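Local structure of arginase (Thermus thermophilus, 2EF5) at residues Gly113-Asp118 and Lys205-Leu210; Val162-Val167 and Val183-Met188; Ile199-Leu204 and Met246-Glu251; Leu210-Ser215 and Ser252-Ser257. The protein probably hydrolyses L-arginine to L-ornithine and urea, using a pair of manganese ions in each subunit. One frame throughout, in Å; residues are numbered along the deposited sequence.

Contact 1: residues Gly113-Asp118 and Lys205-Leu210; sequences GVVWVD and KHLQGL. With MN (manganese (II) ion), chain H; MN (manganese (II) ion), chain G.
Leu207 and Val115 meet methyl to methyl, CD1 of the leucine 3.9 Å from CG2 of the valine, where helix 196-206 ends beside the start of strand 113-117 in the parallel sheet of the arginase alpha/beta fold. The same methyl lies against backbone as well: Leu207 CD1 is 4.2 Å from Gly113 CA and comes equally near Val114 N. Gly113 matters here, because a CB on it would point at Leu207 and come to about 3.1 Å from CD1, too tight for two carbons. Leu210 adds a second apolar tip, its CD1 4.0 Å from Gly113 N. In Leu207 CG stands anti to the carbonyl carbon (chi1 -54°), a step nearer to Val115 than CB.

The next layer is the turn that presents them. Residues 207 to 210 form a type II beta turn, closed by Leu210 N donating to Leu207 O over 3.3 Å, with Gly209 at positive phi in its third position. Strand 113-117 is itself fixed by backbone bonds of Gly113 to Pro211 and His213 on one flank and of Val114 to Val163 on the other. Further along it Trp116 stacks on His96 and bonds through NE1 to Asp122 OD2, both residues ligands of one metal. The strand leads into Asp118, which bridges the two manganese ions, OD2 at 2.1 Å from one and OD1 at 2.2 Å from the other.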
loop_
_atom_site.group_PDB
_atom_site.type_symbol
_atom_site.label_atom_id
_atom_site.label_comp_id
_atom_site.label_asym_id
_atom_site.label_seq_id
_atom_site.Cartn_x
_atom_site.Cartn_y
_atom_site.Cartn_z
ATOM N N GLY A 113 -31.694 -9.762 -8.486
ATOM C CA GLY A 113 -30.614 -8.934 -7.983
ATOM C C GLY A 113 -31.249 -7.864 -7.109
ATOM O O GLY A 113 -32.377 -7.445 -7.366
ATOM N N VAL A 114 -30.544 -7.430 -6.070
ATOM C CA VAL A 114 -31.079 -6.407 -5.178
ATOM C C VAL A 114 -30.174 -5.184 -5.130
ATOM O O VAL A 114 -29.004 -5.283 -4.778
ATOM C CB VAL A 114 -31.242 -6.948 -3.738
ATOM C CG1 VAL A 114 -31.713 -5.822 -2.792
ATOM C CG2 VAL A 114 -32.234 -8.104 -3.728
ATOM N N VAL A 115 -30.723 -4.033 -5.494
ATOM C CA VAL A 115 -29.971 -2.786 -5.465
ATOM C C VAL A 115 -30.509 -2.023 -4.253
ATOM O O VAL A 115 -31.628 -1.511 -4.281
ATOM C CB VAL A 115 -30.200 -1.966 -6.763
ATOM C CG1 VAL A 115 -29.344 -0.699 -6.738
ATOM C CG2 VAL A 115 -29.845 -2.814 -7.992
ATOM N N TRP A 116 -29.714 -1.974 -3.185
ATOM C CA TRP A 116 -30.099 -1.320 -1.933
ATOM C C TRP A 116 -29.481 0.074 -1.906
ATOM O O TRP A 116 -28.272 0.228 -1.719
ATOM C CB TRP A 116 -29.603 -2.184 -0.767
ATOM C CG TRP A 116 -30.307 -2.013 0.548
ATOM C CD1 TRP A 116 -29.965 -1.153 1.560
ATOM C CD2 TRP A 116 -31.436 -2.774 1.034
ATOM N NE1 TRP A 116 -30.793 -1.346 2.649
ATOM C CE2 TRP A 116 -31.684 -2.322 2.358
ATOM C CE3 TRP A 116 -32.215 -3.796 0.484
ATOM C CZ2 TRP A 116 -32.740 -2.868 3.132
ATOM C CZ3 TRP A 116 -33.263 -4.325 1.262
ATOM C CH2 TRP A 116 -33.502 -3.864 2.576
ATOM N N VAL A 117 -30.318 1.084 -2.121
ATOM C CA VAL A 117 -29.873 2.478 -2.177
ATOM C C VAL A 117 -30.236 3.061 -0.826
ATOM O O VAL A 117 -31.388 3.415 -0.560
ATOM C CB VAL A 117 -30.580 3.199 -3.347
ATOM C CG1 VAL A 117 -29.882 4.505 -3.665
ATOM C CG2 VAL A 117 -30.591 2.282 -4.562
ATOM N N ASP A 118 -29.214 3.190 0.012
ATOM C CA ASP A 118 -29.419 3.575 1.392
ATOM C C ASP A 118 -28.164 4.192 1.990
ATOM O O ASP A 118 -27.052 3.889 1.557
ATOM C CB ASP A 118 -29.711 2.274 2.125
ATOM C CG ASP A 118 -30.464 2.458 3.397
ATOM O OD1 ASP A 118 -30.098 3.325 4.219
ATOM O OD2 ASP A 118 -31.427 1.681 3.562
ATOM N N LYS A 205 -23.657 -4.644 -14.367
ATOM C CA LYS A 205 -22.734 -5.688 -14.805
ATOM C C LYS A 205 -22.654 -6.768 -13.737
ATOM O O LYS A 205 -22.762 -7.966 -14.027
ATOM C CB LYS A 205 -21.338 -5.098 -15.039
ATOM C CG LYS A 205 -20.322 -6.067 -15.637
ATOM C CD LYS A 205 -20.601 -6.343 -17.112
ATOM C CE LYS A 205 -19.457 -7.111 -17.772
ATOM N NZ LYS A 205 -19.628 -7.210 -19.258
ATOM N N HIS A 206 -22.465 -6.330 -12.496
ATOM C CA HIS A 206 -22.364 -7.237 -11.362
ATOM C C HIS A 206 -23.614 -8.102 -11.227
ATOM O O HIS A 206 -23.539 -9.238 -10.761
ATOM C CB HIS A 206 -22.161 -6.440 -10.077
ATOM C CG HIS A 206 -21.837 -7.285 -8.884
ATOM N ND1 HIS A 206 -20.636 -7.940 -8.739
ATOM C CD2 HIS A 206 -22.571 -7.593 -7.785
ATOM C CE1 HIS A 206 -20.639 -8.620 -7.604
ATOM N NE2 HIS A 206 -21.803 -8.423 -7.009
ATOM N N LEU A 207 -24.756 -7.559 -11.643
ATOM C CA LEU A 207 -26.025 -8.275 -11.550
ATOM C C LEU A 207 -26.583 -8.592 -12.933
ATOM O O LEU A 207 -27.797 -8.730 -13.108
ATOM C CB LEU A 207 -27.045 -7.427 -10.777
ATOM C CG LEU A 207 -26.637 -6.913 -9.394
ATOM C CD1 LEU A 207 -27.744 -6.032 -8.817
ATOM C CD2 LEU A 207 -26.372 -8.094 -8.474
ATOM N N GLN A 208 -25.694 -8.718 -13.911
ATOM C CA GLN A 208 -26.105 -8.984 -15.282
ATOM C C GLN A 208 -27.027 -10.192 -15.447
ATOM O O GLN A 208 -26.892 -11.200 -14.750
ATOM C CB GLN A 208 -24.870 -9.143 -16.177
ATOM C CG GLN A 208 -24.025 -10.378 -15.901
ATOM C CD GLN A 208 -22.782 -10.430 -16.776
ATOM O OE1 GLN A 208 -22.859 -10.275 -17.997
ATOM N NE2 GLN A 208 -21.630 -10.651 -16.154
ATOM N N GLY A 209 -27.976 -10.062 -16.368
ATOM C CA GLY A 209 -28.917 -11.132 -16.650
ATOM C C GLY A 209 -30.009 -11.384 -15.626
ATOM O O GLY A 209 -30.850 -12.261 -15.830
ATOM N N LEU A 210 -30.025 -10.618 -14.541
ATOM C CA LEU A 210 -31.023 -10.817 -13.495
ATOM C C LEU A 210 -32.082 -9.735 -13.410
ATOM O O LEU A 210 -31.824 -8.571 -13.728
ATOM C CB LEU A 210 -30.346 -10.883 -12.125
ATOM C CG LEU A 210 -29.266 -11.919 -11.831
ATOM C CD1 LEU A 210 -28.725 -11.681 -10.429
ATOM C CD2 LEU A 210 -29.843 -13.325 -11.952
HETATM MN MN MN H . -32.600 1.316 5.258
HETATM MN MN MN G . -31.327 3.867 5.987
#

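Contact 2: residues Val162-Val167 and Val183-Met188; sequences VVLVGV and VRVYTM
Val162 meets Val183 through their CG1 methyls, at the start of two parallel strands joined as a beta-alpha-beta unit through helix 172-181. A water bridges the first rung, 2.7 Å from Val162 O and accepting from Arg184 N. Val163 CG1 meets the ring edge of Tyr186 in plane, 3.6 Å from CD2; the tyrosine CG, anti to its carbonyl carbon (chi1 -72°), sets the ring there. Leu164 faces the other way, side by side with Val185, CD1 to CG2 3.9 Å. Both its backbone polar atoms turn to strand 184-187: N donates to Arg184 O at 3.0 Å, and O accepts from Tyr186 N. Val165 CG2 comes obliquely to the tyrosine ring. At Gly166 the chain turns a corner; its N reaches Tyr186 O, while Met188, which lines a guanidine pocket, packs SD near its CA. Val167 O takes Met188 N where Thr187 OG1 caps helix 188-194 at His189 N and also bonds Glu190 OE1. Strand 184-187 is one of the two outermost in the sheet within this chain; Phe290 of a neighbouring subunit packs on Val185. Backbone bonds set the register, while Tyr186 OH is satisfied by Arg184 NH1 and Glu202.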
loop_
_atom_site.group_PDB
_atom_site.type_symbol
_atom_site.label_atom_id
_atom_site.label_comp_id
_atom_site.label_asym_id
_atom_site.label_seq_id
_atom_site.Cartn_x
_atom_site.Cartn_y
_atom_site.Cartn_z
ATOM N N VAL A 162 -26.373 -8.929 -4.433
ATOM C CA VAL A 162 -26.754 -7.711 -3.722
ATOM C C VAL A 162 -25.706 -6.619 -3.925
ATOM O O VAL A 162 -24.509 -6.884 -3.914
ATOM C CB VAL A 162 -26.895 -7.953 -2.198
ATOM C CG1 VAL A 162 -27.121 -6.614 -1.467
ATOM C CG2 VAL A 162 -28.057 -8.908 -1.920
ATOM N N VAL A 163 -26.165 -5.391 -4.126
ATOM C CA VAL A 163 -25.260 -4.258 -4.290
ATOM C C VAL A 163 -25.821 -3.101 -3.478
ATOM O O VAL A 163 -26.997 -2.770 -3.598
ATOM C CB VAL A 163 -25.129 -3.806 -5.776
ATOM C CG1 VAL A 163 -24.166 -2.636 -5.873
ATOM C CG2 VAL A 163 -24.622 -4.956 -6.650
ATOM N N LEU A 164 -24.978 -2.519 -2.630
ATOM C CA LEU A 164 -25.355 -1.388 -1.795
ATOM C C LEU A 164 -24.787 -0.137 -2.455
ATOM O O LEU A 164 -23.634 -0.138 -2.889
ATOM C CB LEU A 164 -24.761 -1.538 -0.393
ATOM C CG LEU A 164 -25.474 -2.462 0.597
ATOM C CD1 LEU A 164 -24.560 -2.804 1.777
ATOM C CD2 LEU A 164 -26.733 -1.757 1.091
ATOM N N VAL A 165 -25.586 0.924 -2.521
ATOM C CA VAL A 165 -25.142 2.170 -3.136
ATOM C C VAL A 165 -25.493 3.364 -2.262
ATOM O O VAL A 165 -26.641 3.513 -1.840
ATOM C CB VAL A 165 -25.805 2.381 -4.531
ATOM C CG1 VAL A 165 -25.274 3.663 -5.182
ATOM C CG2 VAL A 165 -25.550 1.173 -5.432
ATOM N N GLY A 166 -24.498 4.205 -1.994
ATOM C CA GLY A 166 -24.710 5.403 -1.201
ATOM C C GLY A 166 -24.439 5.284 0.287
ATOM O O GLY A 166 -24.670 6.234 1.028
ATOM N N VAL A 167 -23.938 4.133 0.726
ATOM C CA VAL A 167 -23.678 3.915 2.144
ATOM C C VAL A 167 -22.659 4.883 2.734
ATOM O O VAL A 167 -21.620 5.152 2.131
ATOM C CB VAL A 167 -23.213 2.459 2.397
ATOM C CG1 VAL A 167 -22.815 2.279 3.839
ATOM C CG2 VAL A 167 -24.335 1.499 2.042
ATOM N N VAL A 183 -20.593 -9.009 -0.074
ATOM C CA VAL A 183 -21.540 -8.076 -0.669
ATOM C C VAL A 183 -20.793 -6.908 -1.316
ATOM O O VAL A 183 -19.880 -6.340 -0.717
ATOM C CB VAL A 183 -22.518 -7.524 0.400
ATOM C CG1 VAL A 183 -23.388 -6.422 -0.200
ATOM C CG2 VAL A 183 -23.391 -8.656 0.938
ATOM N N ARG A 184 -21.168 -6.569 -2.546
ATOM C CA ARG A 184 -20.541 -5.452 -3.251
ATOM C C ARG A 184 -21.096 -4.168 -2.633
ATOM O O ARG A 184 -22.309 -3.935 -2.654
ATOM C CB ARG A 184 -20.882 -5.507 -4.742
ATOM C CG ARG A 184 -20.404 -4.298 -5.551
ATOM C CD ARG A 184 -18.890 -4.188 -5.568
ATOM N NE ARG A 184 -18.267 -5.334 -6.220
ATOM C CZ ARG A 184 -18.238 -5.533 -7.534
ATOM N NH1 ARG A 184 -18.799 -4.654 -8.357
ATOM N NH2 ARG A 184 -17.653 -6.619 -8.025
ATOM N N VAL A 185 -20.211 -3.343 -2.084
ATOM C CA VAL A 185 -20.626 -2.103 -1.434
ATOM C C VAL A 185 -20.013 -0.841 -2.046
ATOM O O VAL A 185 -18.794 -0.732 -2.187
ATOM C CB VAL A 185 -20.253 -2.123 0.058
ATOM C CG1 VAL A 185 -20.761 -0.864 0.746
ATOM C CG2 VAL A 185 -20.832 -3.369 0.718
ATOM N N TYR A 186 -20.868 0.105 -2.410
ATOM C CA TYR A 186 -20.411 1.373 -2.959
ATOM C C TYR A 186 -20.740 2.465 -1.939
ATOM O O TYR A 186 -21.863 2.962 -1.883
ATOM C CB TYR A 186 -21.104 1.659 -4.296
ATOM C CG TYR A 186 -20.635 0.778 -5.439
ATOM C CD1 TYR A 186 -19.382 0.976 -6.030
ATOM C CD2 TYR A 186 -21.429 -0.270 -5.915
ATOM C CE1 TYR A 186 -18.930 0.151 -7.063
ATOM C CE2 TYR A 186 -20.980 -1.104 -6.948
ATOM C CZ TYR A 186 -19.728 -0.886 -7.513
ATOM O OH TYR A 186 -19.261 -1.723 -8.504
ATOM N N THR A 187 -19.768 2.822 -1.108
ATOM C CA THR A 187 -19.992 3.863 -0.114
ATOM C C THR A 187 -19.862 5.205 -0.824
ATOM O O THR A 187 -19.474 5.254 -1.995
ATOM C CB THR A 187 -18.931 3.826 1.011
ATOM O OG1 THR A 187 -17.660 4.215 0.475
ATOM C CG2 THR A 187 -18.819 2.430 1.609
ATOM N N MET A 188 -20.171 6.291 -0.124
ATOM C CA MET A 188 -20.049 7.611 -0.725
ATOM C C MET A 188 -18.605 7.877 -1.145
ATOM O O MET A 188 -18.347 8.729 -1.999
ATOM C CB MET A 188 -20.517 8.693 0.248
ATOM C CG MET A 188 -22.020 8.702 0.489
ATOM S SD MET A 188 -22.975 8.799 -1.034
ATOM C CE MET A 188 -22.354 10.351 -1.744
HETATM O O HOH W 1 -22.463 -8.630 -4.119
#

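Contact 3: residues Ile199-Leu204 and Met246-Glu251; sequences IAEEVL and MEILAE. With GAI (guanidine), chain I.
The carboxylate of Glu201 reaches across to Ile248, OE1 standing 4.0 Å from CG2, and the two side chains cross at about a right angle. A bend at chi2 (-79°) turns CD back, so that a chain leaving its own helix away from the partner still touches it. The second flat group, the carboxylate of Glu247, lies off this interface and holds a guanidine: OE1 accepts from N1 at 2.7 Å and OE2 from N3 at 2.9 Å, the latter nearly straight. The planes of carboxylate and guanidine are twisted by roughly 40°, so the pairing is two-pronged but not flat. An alanine here would probably leave N1 and N3 of the guanidine without these two acceptors and its rotation less fixed, though Arg240, His243, Leu244 and Ile289 also line that pocket.

The contact packs helices 196-206 and 239-252 together on one side of the parallel sheet. Segments 199-204 and 246-251 cross at -34° with axes 9.6 Å apart, and Ala200 sits where the backbones come nearest, its CB 3.6 Å from Ile248 CG2. Leu204 forks, CD1 to Ile248 and CD2 to Leu249 CD2 at 3.9 Å; Val203 also touches Val163 and Val165 of strand 162-167. With no hydrogen bond across it, the pairing rests on apolar packing of methyl groups, and the exposed carboxylates of Glu201 and Glu251 would at most repel each other weakly.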
loop_
_atom_site.group_PDB
_atom_site.type_symbol
_atom_site.label_atom_id
_atom_site.label_comp_id
_atom_site.label_asym_id
_atom_site.label_seq_id
_atom_site.Cartn_x
_atom_site.Cartn_y
_atom_site.Cartn_z
ATOM N N ILE A 199 -20.675 3.795 -11.468
ATOM C CA ILE A 199 -21.214 2.870 -10.472
ATOM C C ILE A 199 -22.479 2.187 -10.962
ATOM O O ILE A 199 -22.653 0.986 -10.759
ATOM C CB ILE A 199 -21.511 3.585 -9.147
ATOM C CG1 ILE A 199 -20.194 3.976 -8.479
ATOM C CG2 ILE A 199 -22.320 2.681 -8.225
ATOM C CD1 ILE A 199 -20.369 4.794 -7.236
ATOM N N ALA A 200 -23.364 2.941 -11.609
ATOM C CA ALA A 200 -24.602 2.375 -12.138
ATOM C C ALA A 200 -24.283 1.291 -13.165
ATOM O O ALA A 200 -24.938 0.251 -13.210
ATOM C CB ALA A 200 -25.452 3.467 -12.778
ATOM N N GLU A 201 -23.272 1.545 -13.991
ATOM C CA GLU A 201 -22.852 0.592 -15.017
ATOM C C GLU A 201 -22.318 -0.666 -14.341
ATOM O O GLU A 201 -22.639 -1.782 -14.741
ATOM C CB GLU A 201 -21.754 1.204 -15.899
ATOM C CG GLU A 201 -22.125 2.537 -16.542
ATOM C CD GLU A 201 -23.020 2.395 -17.762
ATOM O OE1 GLU A 201 -23.986 1.600 -17.720
ATOM O OE2 GLU A 201 -22.761 3.097 -18.765
ATOM N N GLU A 202 -21.500 -0.477 -13.314
ATOM C CA GLU A 202 -20.929 -1.601 -12.581
ATOM C C GLU A 202 -21.990 -2.420 -11.847
ATOM O O GLU A 202 -21.874 -3.640 -11.727
ATOM C CB GLU A 202 -19.865 -1.101 -11.602
ATOM C CG GLU A 202 -18.542 -0.775 -12.280
ATOM C CD GLU A 202 -17.479 -0.313 -11.304
ATOM O OE1 GLU A 202 -17.569 -0.668 -10.109
ATOM O OE2 GLU A 202 -16.541 0.394 -11.733
ATOM N N VAL A 203 -23.022 -1.749 -11.351
ATOM C CA VAL A 203 -24.103 -2.438 -10.662
ATOM C C VAL A 203 -24.791 -3.384 -11.650
ATOM O O VAL A 203 -25.000 -4.564 -11.360
ATOM C CB VAL A 203 -25.155 -1.427 -10.103
ATOM C CG1 VAL A 203 -26.434 -2.142 -9.715
ATOM C CG2 VAL A 203 -24.587 -0.701 -8.897
ATOM N N LEU A 204 -25.145 -2.862 -12.821
ATOM C CA LEU A 204 -25.818 -3.666 -13.832
ATOM C C LEU A 204 -24.971 -4.848 -14.304
ATOM O O LEU A 204 -25.507 -5.919 -14.609
ATOM C CB LEU A 204 -26.191 -2.792 -15.031
ATOM C CG LEU A 204 -27.279 -1.746 -14.779
ATOM C CD1 LEU A 204 -27.448 -0.881 -16.015
ATOM C CD2 LEU A 204 -28.583 -2.441 -14.421
ATOM N N MET A 246 -31.305 6.229 -11.131
ATOM C CA MET A 246 -32.595 5.664 -11.496
ATOM C C MET A 246 -32.742 5.524 -13.009
ATOM O O MET A 246 -33.233 4.507 -13.490
ATOM C CB MET A 246 -33.739 6.532 -10.953
ATOM C CG MET A 246 -33.829 6.613 -9.443
ATOM S SD MET A 246 -34.079 5.020 -8.603
ATOM C CE MET A 246 -32.458 4.723 -7.949
ATOM N N GLU A 247 -32.317 6.540 -13.756
ATOM C CA GLU A 247 -32.440 6.508 -15.212
ATOM C C GLU A 247 -31.582 5.416 -15.854
ATOM O O GLU A 247 -32.011 4.760 -16.808
ATOM C CB GLU A 247 -32.070 7.872 -15.813
ATOM C CG GLU A 247 -32.897 9.037 -15.270
ATOM C CD GLU A 247 -32.345 10.392 -15.692
ATOM O OE1 GLU A 247 -31.112 10.541 -15.753
ATOM O OE2 GLU A 247 -33.139 11.319 -15.941
ATOM N N ILE A 248 -30.376 5.210 -15.338
ATOM C CA ILE A 248 -29.513 4.187 -15.907
ATOM C C ILE A 248 -30.055 2.796 -15.573
ATOM O O ILE A 248 -29.992 1.890 -16.396
ATOM C CB ILE A 248 -28.057 4.353 -15.421
ATOM C CG1 ILE A 248 -27.487 5.673 -15.963
ATOM C CG2 ILE A 248 -27.208 3.188 -15.903
ATOM C CD1 ILE A 248 -26.052 5.983 -15.529
ATOM N N LEU A 249 -30.605 2.626 -14.375
ATOM C CA LEU A 249 -31.182 1.338 -14.010
ATOM C C LEU A 249 -32.414 1.114 -14.887
ATOM O O LEU A 249 -32.666 -0.008 -15.347
ATOM C CB LEU A 249 -31.574 1.304 -12.525
ATOM C CG LEU A 249 -30.410 1.362 -11.524
ATOM C CD1 LEU A 249 -30.950 1.390 -10.095
ATOM C CD2 LEU A 249 -29.485 0.170 -11.723
ATOM N N ALA A 250 -33.172 2.180 -15.135
ATOM C CA ALA A 250 -34.361 2.080 -15.970
ATOM C C ALA A 250 -34.001 1.622 -17.384
ATOM O O ALA A 250 -34.682 0.766 -17.951
ATOM C CB ALA A 250 -35.080 3.425 -16.025
ATOM N N GLU A 251 -32.931 2.190 -17.943
ATOM C CA GLU A 251 -32.481 1.852 -19.301
ATOM C C GLU A 251 -32.215 0.360 -19.488
ATOM O O GLU A 251 -32.414 -0.177 -20.576
ATOM C CB GLU A 251 -31.197 2.616 -19.668
ATOM C CG GLU A 251 -31.344 4.127 -19.837
ATOM C CD GLU A 251 -30.039 4.811 -20.257
ATOM O OE1 GLU A 251 -28.945 4.261 -19.986
ATOM O OE2 GLU A 251 -30.106 5.911 -20.845
HETATM C C GAI I . -30.962 13.879 -14.474
HETATM N N1 GAI I . -30.138 12.863 -14.776
HETATM N N2 GAI I . -30.470 14.975 -13.893
HETATM N N3 GAI I . -32.266 13.795 -14.758
#

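Contact 4: residues Leu210-Ser215 and Ser252-Ser257; sequences LPLHVS and SGRVQS
Leu212 is held by Arg254 and Gln256 through backbone bonds on both its polar atoms: N donates to Arg254 O and O accepts from Gln256 N, each at 2.7 Å. A third bond of the parallel ladder runs from Val214 N to Ser257 O at 2.9 Å. Leu212 pairs with Val255 but His213 with Ser257, so Gln256 is the extra residue of a beta bulge, and its CG lies just 3.3 Å from Leu212 O.

Of the bonds made by side chains, that of Arg254 is the one that crosses. NH1 gives Leu210 O a 2.8 Å bond, in the guanidinium plane and on a lone pair of the carbonyl; the chain bends at chi3 (-83°) beside that oxygen. NH2 is taken by Leu204 O, so one guanidinium ties the C-terminal end of helix 196-206 and the turn after it to the start of strand 255-261. A methionine in its place would probably leave the carbonyls of Leu210 and Leu204 without these donors and that loop freer to shift. On its own side, Ser252 OG accepts from Arg254 N in an ST turn and also bonds to Leu249 O.

In the remaining side-chain packing, Leu212 CD1 lies over one face of the guanidinium, and Pro211 and Gln256 run side by side, CB of the proline against OE1. Val214 CG2 and Val255 CG1 make an apolar pair at 4.1 Å.

The contact closes the beta-alpha-beta unit of strand 212-217, helix 239-252 and strand 255-261. Leu204 of helix 196-206 packs on Leu212, helix 99-107 covers His213 and Ser257 on the opposite face, and strand 113-117 flanks strand 212-217.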
loop_
_atom_site.group_PDB
_atom_site.type_symbol
_atom_site.label_atom_id
_atom_site.label_comp_id
_atom_site.label_asym_id
_atom_site.label_seq_id
_atom_site.Cartn_x
_atom_site.Cartn_y
_atom_site.Cartn_z
ATOM N N LEU A 210 -30.025 -10.618 -14.541
ATOM C CA LEU A 210 -31.023 -10.817 -13.495
ATOM C C LEU A 210 -32.082 -9.735 -13.410
ATOM O O LEU A 210 -31.824 -8.571 -13.728
ATOM C CB LEU A 210 -30.346 -10.883 -12.125
ATOM C CG LEU A 210 -29.266 -11.919 -11.831
ATOM C CD1 LEU A 210 -28.725 -11.681 -10.429
ATOM C CD2 LEU A 210 -29.843 -13.325 -11.952
ATOM N N PRO A 211 -33.303 -10.114 -13.005
ATOM C CA PRO A 211 -34.353 -9.101 -12.877
ATOM C C PRO A 211 -33.900 -8.326 -11.640
ATOM O O PRO A 211 -33.274 -8.898 -10.743
ATOM C CB PRO A 211 -35.609 -9.929 -12.626
ATOM C CG PRO A 211 -35.078 -11.181 -11.973
ATOM C CD PRO A 211 -33.843 -11.467 -12.787
ATOM N N LEU A 212 -34.203 -7.039 -11.576
ATOM C CA LEU A 212 -33.735 -6.248 -10.450
ATOM C C LEU A 212 -34.797 -5.653 -9.549
ATOM O O LEU A 212 -35.811 -5.134 -10.021
ATOM C CB LEU A 212 -32.852 -5.122 -10.975
ATOM C CG LEU A 212 -31.670 -5.545 -11.848
ATOM C CD1 LEU A 212 -31.013 -4.298 -12.427
ATOM C CD2 LEU A 212 -30.673 -6.353 -11.023
ATOM N N HIS A 213 -34.554 -5.747 -8.242
ATOM C CA HIS A 213 -35.441 -5.162 -7.244
ATOM C C HIS A 213 -34.677 -3.980 -6.661
ATOM O O HIS A 213 -33.550 -4.126 -6.186
ATOM C CB HIS A 213 -35.760 -6.149 -6.116
ATOM C CG HIS A 213 -36.566 -5.547 -5.009
ATOM N ND1 HIS A 213 -36.002 -4.792 -4.004
ATOM C CD2 HIS A 213 -37.902 -5.525 -4.789
ATOM C CE1 HIS A 213 -36.954 -4.329 -3.215
ATOM N NE2 HIS A 213 -38.118 -4.757 -3.671
ATOM N N VAL A 214 -35.279 -2.804 -6.706
ATOM C CA VAL A 214 -34.620 -1.621 -6.172
ATOM C C VAL A 214 -35.276 -1.207 -4.860
ATOM O O VAL A 214 -36.478 -0.993 -4.806
ATOM C CB VAL A 214 -34.701 -0.445 -7.170
ATOM C CG1 VAL A 214 -34.110 0.817 -6.535
ATOM C CG2 VAL A 214 -33.961 -0.800 -8.454
ATOM N N SER A 215 -34.486 -1.108 -3.802
ATOM C CA SER A 215 -35.021 -0.709 -2.512
ATOM C C SER A 215 -34.428 0.660 -2.210
ATOM O O SER A 215 -33.240 0.785 -1.925
ATOM C CB SER A 215 -34.633 -1.729 -1.434
ATOM O OG SER A 215 -35.430 -1.550 -0.281
ATOM N N SER A 252 -31.755 -0.307 -18.432
ATOM C CA SER A 252 -31.452 -1.737 -18.501
ATOM C C SER A 252 -32.703 -2.531 -18.839
ATOM O O SER A 252 -32.619 -3.604 -19.426
ATOM C CB SER A 252 -30.907 -2.241 -17.167
ATOM O OG SER A 252 -31.965 -2.383 -16.232
ATOM N N GLY A 253 -33.859 -2.004 -18.452
ATOM C CA GLY A 253 -35.114 -2.684 -18.724
ATOM C C GLY A 253 -35.312 -3.914 -17.856
ATOM O O GLY A 253 -36.250 -4.684 -18.065
ATOM N N ARG A 254 -34.437 -4.092 -16.869
ATOM C CA ARG A 254 -34.506 -5.242 -15.980
ATOM C C ARG A 254 -35.110 -4.998 -14.596
ATOM O O ARG A 254 -35.261 -5.945 -13.820
ATOM C CB ARG A 254 -33.111 -5.847 -15.810
ATOM C CG ARG A 254 -32.582 -6.559 -17.051
ATOM C CD ARG A 254 -31.338 -7.364 -16.722
ATOM N NE ARG A 254 -30.098 -6.583 -16.709
ATOM C CZ ARG A 254 -29.250 -6.544 -15.685
ATOM N NH1 ARG A 254 -29.507 -7.229 -14.579
ATOM N NH2 ARG A 254 -28.123 -5.851 -15.776
ATOM N N VAL A 255 -35.455 -3.753 -14.274
ATOM C CA VAL A 255 -36.041 -3.465 -12.964
ATOM C C VAL A 255 -37.473 -4.004 -12.917
ATOM O O VAL A 255 -38.289 -3.694 -13.786
ATOM C CB VAL A 255 -36.032 -1.943 -12.661
ATOM C CG1 VAL A 255 -36.710 -1.670 -11.319
ATOM C CG2 VAL A 255 -34.598 -1.434 -12.625
ATOM N N GLN A 256 -37.772 -4.801 -11.895
ATOM C CA GLN A 256 -39.091 -5.422 -11.766
ATOM C C GLN A 256 -39.905 -5.036 -10.531
ATOM O O GLN A 256 -41.101 -5.316 -10.468
ATOM C CB GLN A 256 -38.938 -6.945 -11.761
ATOM C CG GLN A 256 -38.060 -7.433 -10.616
ATOM C CD GLN A 256 -38.577 -8.709 -9.967
ATOM O OE1 GLN A 256 -38.676 -9.753 -10.612
ATOM N NE2 GLN A 256 -38.910 -8.625 -8.680
ATOM N N SER A 257 -39.268 -4.426 -9.535
ATOM C CA SER A 257 -39.984 -4.043 -8.319
ATOM C C SER A 257 -39.263 -2.928 -7.570
ATOM O O SER A 257 -38.053 -2.760 -7.700
ATOM C CB SER A 257 -40.167 -5.270 -7.411
ATOM O OG SER A 257 -38.934 -5.942 -7.219
#

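Contacts 4, 1 and 2 follow one another across the same parallel sheet. Strand 113-117 stands between the other two, bonded to 162-167 through Trp116 N and Val163 O (2.9 Å) and to 212-217 through Gly113 N and Pro211 O (2.9 Å). Contact 3 is the helix layer against it: Val203 CG2 packs on Val163 CG1 at 3.6 Å, and Leu204 CD2 on Leu212 CD1 at 3.7 Å. Tyr186 OH reaches Glu202 OE1 at 2.6 Å, tying contact 2 to contact 3. Only contact 1 holds a manganese ligand; Leu164 of contact 2 comes within about 8 Å of a manganese ion, side chain to metal. Contacts 2 and 3 both border guanidine sites, through Met188 (side chain about 4 Å away) and Glu247.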